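Putative metal binding protein (Coccidioides immitis, PDB 3CVG) is of unknown function but, as a presumed periplasmic protein of the periplasmic-binding-protein superfamily, probably binds a metal ion. Local coordinates at residues 193-198 and 217-222. Residues are numbered along the deposited sequence; the frame is centred on the assembly and turned at random.
Sequences AAILLR and DQMVIY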
loop_
_atom_site.group_PDB
_atom_site.type_symbol
_atom_site.label_atom_id
_atom_site.label_comp_id
_atom_site.label_asym_id
_atom_site.label_seq_id
_atom_site.Cartn_x
_atom_site.Cartn_y
_atom_site.Cartn_z
ATOM N N ALA A 193 0.708 -4.289 -17.430
ATOM C CA ALA A 193 1.902 -4.305 -18.268
ATOM C C ALA A 193 2.798 -5.496 -17.944
ATOM O O ALA A 193 3.303 -6.152 -18.851
ATOM C CB ALA A 193 2.688 -3.005 -18.092
ATOM N N ALA A 194 3.000 -5.776 -16.655
ATOM C CA ALA A 194 3.846 -6.894 -16.247
ATOM C C ALA A 194 3.307 -8.210 -16.801
ATOM O O ALA A 194 4.069 -9.079 -17.241
ATOM C CB ALA A 194 3.922 -6.980 -14.728
ATOM N N ILE A 195 1.991 -8.352 -16.753
ATOM C CA ILE A 195 1.338 -9.561 -17.230
ATOM C C ILE A 195 1.459 -9.691 -18.742
ATOM O O ILE A 195 1.829 -10.751 -19.241
ATOM C CB ILE A 195 -0.141 -9.568 -16.802
ATOM C CG1 ILE A 195 -0.219 -9.696 -15.280
ATOM C CG2 ILE A 195 -0.891 -10.730 -17.457
ATOM C CD1 ILE A 195 -1.584 -9.317 -14.712
ATOM N N LEU A 196 1.172 -8.611 -19.459
ATOM C CA LEU A 196 1.249 -8.612 -20.920
ATOM C C LEU A 196 2.671 -8.848 -21.412
ATOM O O LEU A 196 2.884 -9.491 -22.436
ATOM C CB LEU A 196 0.752 -7.281 -21.491
ATOM C CG LEU A 196 -0.736 -6.938 -21.379
ATOM C CD1 LEU A 196 -1.005 -5.567 -21.986
ATOM C CD2 LEU A 196 -1.553 -7.995 -22.096
ATOM N N LEU A 197 3.645 -8.328 -20.673
ATOM C CA LEU A 197 5.045 -8.453 -21.057
ATOM C C LEU A 197 5.717 -9.700 -20.510
ATOM O O LEU A 197 6.885 -9.946 -20.800
ATOM C CB LEU A 197 5.818 -7.228 -20.573
ATOM C CG LEU A 197 5.362 -5.875 -21.112
ATOM C CD1 LEU A 197 5.890 -4.783 -20.199
ATOM C CD2 LEU A 197 5.849 -5.687 -22.551
ATOM N N ARG A 198 4.984 -10.478 -19.717
ATOM C CA ARG A 198 5.523 -11.688 -19.102
ATOM C C ARG A 198 6.694 -11.381 -18.166
ATOM O O ARG A 198 7.758 -11.991 -18.261
ATOM C CB ARG A 198 5.964 -12.695 -20.173
ATOM C CG ARG A 198 4.815 -13.227 -21.018
ATOM C CD ARG A 198 5.306 -14.264 -22.016
ATOM N NE ARG A 198 6.113 -13.642 -23.061
ATOM C CZ ARG A 198 6.882 -14.311 -23.911
ATOM N NH1 ARG A 198 6.955 -15.636 -23.845
ATOM N NH2 ARG A 198 7.577 -13.653 -24.830
ATOM N N ASP A 217 -5.359 -15.087 -15.252
ATOM C CA ASP A 217 -5.047 -16.431 -15.720
ATOM C C ASP A 217 -3.740 -16.441 -16.509
ATOM O O ASP A 217 -3.182 -17.498 -16.792
ATOM C CB ASP A 217 -6.181 -16.962 -16.596
ATOM C CG ASP A 217 -7.341 -17.486 -15.785
ATOM O OD1 ASP A 217 -7.144 -18.464 -15.033
ATOM O OD2 ASP A 217 -8.450 -16.924 -15.896
ATOM N N GLN A 218 -3.257 -15.255 -16.858
ATOM C CA GLN A 218 -2.014 -15.114 -17.611
ATOM C C GLN A 218 -0.852 -14.806 -16.663
ATOM O O GLN A 218 0.238 -14.409 -17.087
ATOM C CB GLN A 218 -2.177 -14.002 -18.654
ATOM C CG GLN A 218 -3.175 -14.363 -19.761
ATOM C CD GLN A 218 -3.564 -13.176 -20.620
ATOM O OE1 GLN A 218 -2.708 -12.412 -21.068
ATOM N NE2 GLN A 218 -4.861 -13.024 -20.869
HETATM N N MSE A 219 -1.094 -15.001 -15.372
HETATM C CA MSE A 219 -0.080 -14.760 -14.355
HETATM C C MSE A 219 -0.229 -15.743 -13.198
HETATM O O MSE A 219 -1.266 -16.394 -13.048
HETATM C CB MSE A 219 -0.167 -13.319 -13.824
HETATM C CG MSE A 219 -1.564 -12.885 -13.381
HETATM SE SE MSE A 219 -1.514 -11.703 -11.822
HETATM C CE MSE A 219 -1.275 -13.070 -10.491
ATOM N N VAL A 220 0.815 -15.836 -12.383
ATOM C CA VAL A 220 0.843 -16.728 -11.235
ATOM C C VAL A 220 1.266 -15.962 -9.983
ATOM O O VAL A 220 2.150 -15.114 -10.047
ATOM C CB VAL A 220 1.861 -17.886 -11.458
ATOM C CG1 VAL A 220 2.080 -18.643 -10.165
ATOM C CG2 VAL A 220 1.359 -18.832 -12.558
ATOM N N ILE A 221 0.632 -16.259 -8.851
ATOM C CA ILE A 221 0.989 -15.601 -7.593
ATOM C C ILE A 221 2.072 -16.453 -6.955
ATOM O O ILE A 221 1.796 -17.555 -6.486
ATOM C CB ILE A 221 -0.214 -15.522 -6.614
ATOM C CG1 ILE A 221 -1.302 -14.630 -7.203
ATOM C CG2 ILE A 221 0.243 -14.984 -5.242
ATOM C CD1 ILE A 221 -2.625 -14.680 -6.435
ATOM N N TYR A 222 3.306 -15.958 -6.945
ATOM C CA TYR A 222 4.406 -16.714 -6.361
ATOM C C TYR A 222 4.540 -16.498 -4.859
ATOM O O TYR A 222 5.102 -17.331 -4.155
ATOM C CB TYR A 222 5.715 -16.375 -7.083
ATOM C CG TYR A 222 5.733 -16.907 -8.498
ATOM C CD1 TYR A 222 5.877 -18.274 -8.740
ATOM C CD2 TYR A 222 5.530 -16.062 -9.590
ATOM C CE1 TYR A 222 5.806 -18.791 -10.026
ATOM C CE2 TYR A 222 5.457 -16.573 -10.888
ATOM C CZ TYR A 222 5.595 -17.941 -11.093
ATOM O OH TYR A 222 5.483 -18.467 -12.360
HETATM O O HOH W 1 2.642 -12.929 -17.829
HETATM O O HOH W 2 0.565 -12.536 -20.945
#
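Ile195, near the C-terminal end of helix 187-196, lies against the selenomethionine Met219, which leads from the loop after helix 213-216 into strand 220-224. The two side chains run at a slant to each other. CD1 of Ile195 meets SE of Met219 at 3.7 Å, while CG1 of Ile195 rests on CB and CG of Met219, each 3.9 Å away. In Met219, CG sits between the backbone N and the carbonyl carbon (chi1 51°), and further bends along the chain carry the methyl end away from the helix. Ile110 of strand 100-111 and Tyr208 of helix 205-208 also touch Met219, and Ile211 packs on Ile195, so this apolar half belongs to the domain interior.

The other branch of the isoleucine faces a more open border. CG2 of Ile195, anti to the backbone N, approaches CB of Gln218 at 3.7 Å, with the two side chains nearly perpendicular, and beyond this point water takes over. One water donates to Ile195 O (2.7 Å) and to Gln218 O (2.9 Å). A second donates to Ile195 O and, over a longer 3.3 Å, to OE1 of the extended Gln218 side chain. Ile195 O also accepts the 3.2 Å bond from Arg198 N, part of the Schellman motif that ends the helix, in which Arg198 has a positive phi.

No direct hydrogen bond joins the two segments. With three donors, the helix-end carbonyl is satisfied without one from 217-222, and the polar link between the segments runs through water alone.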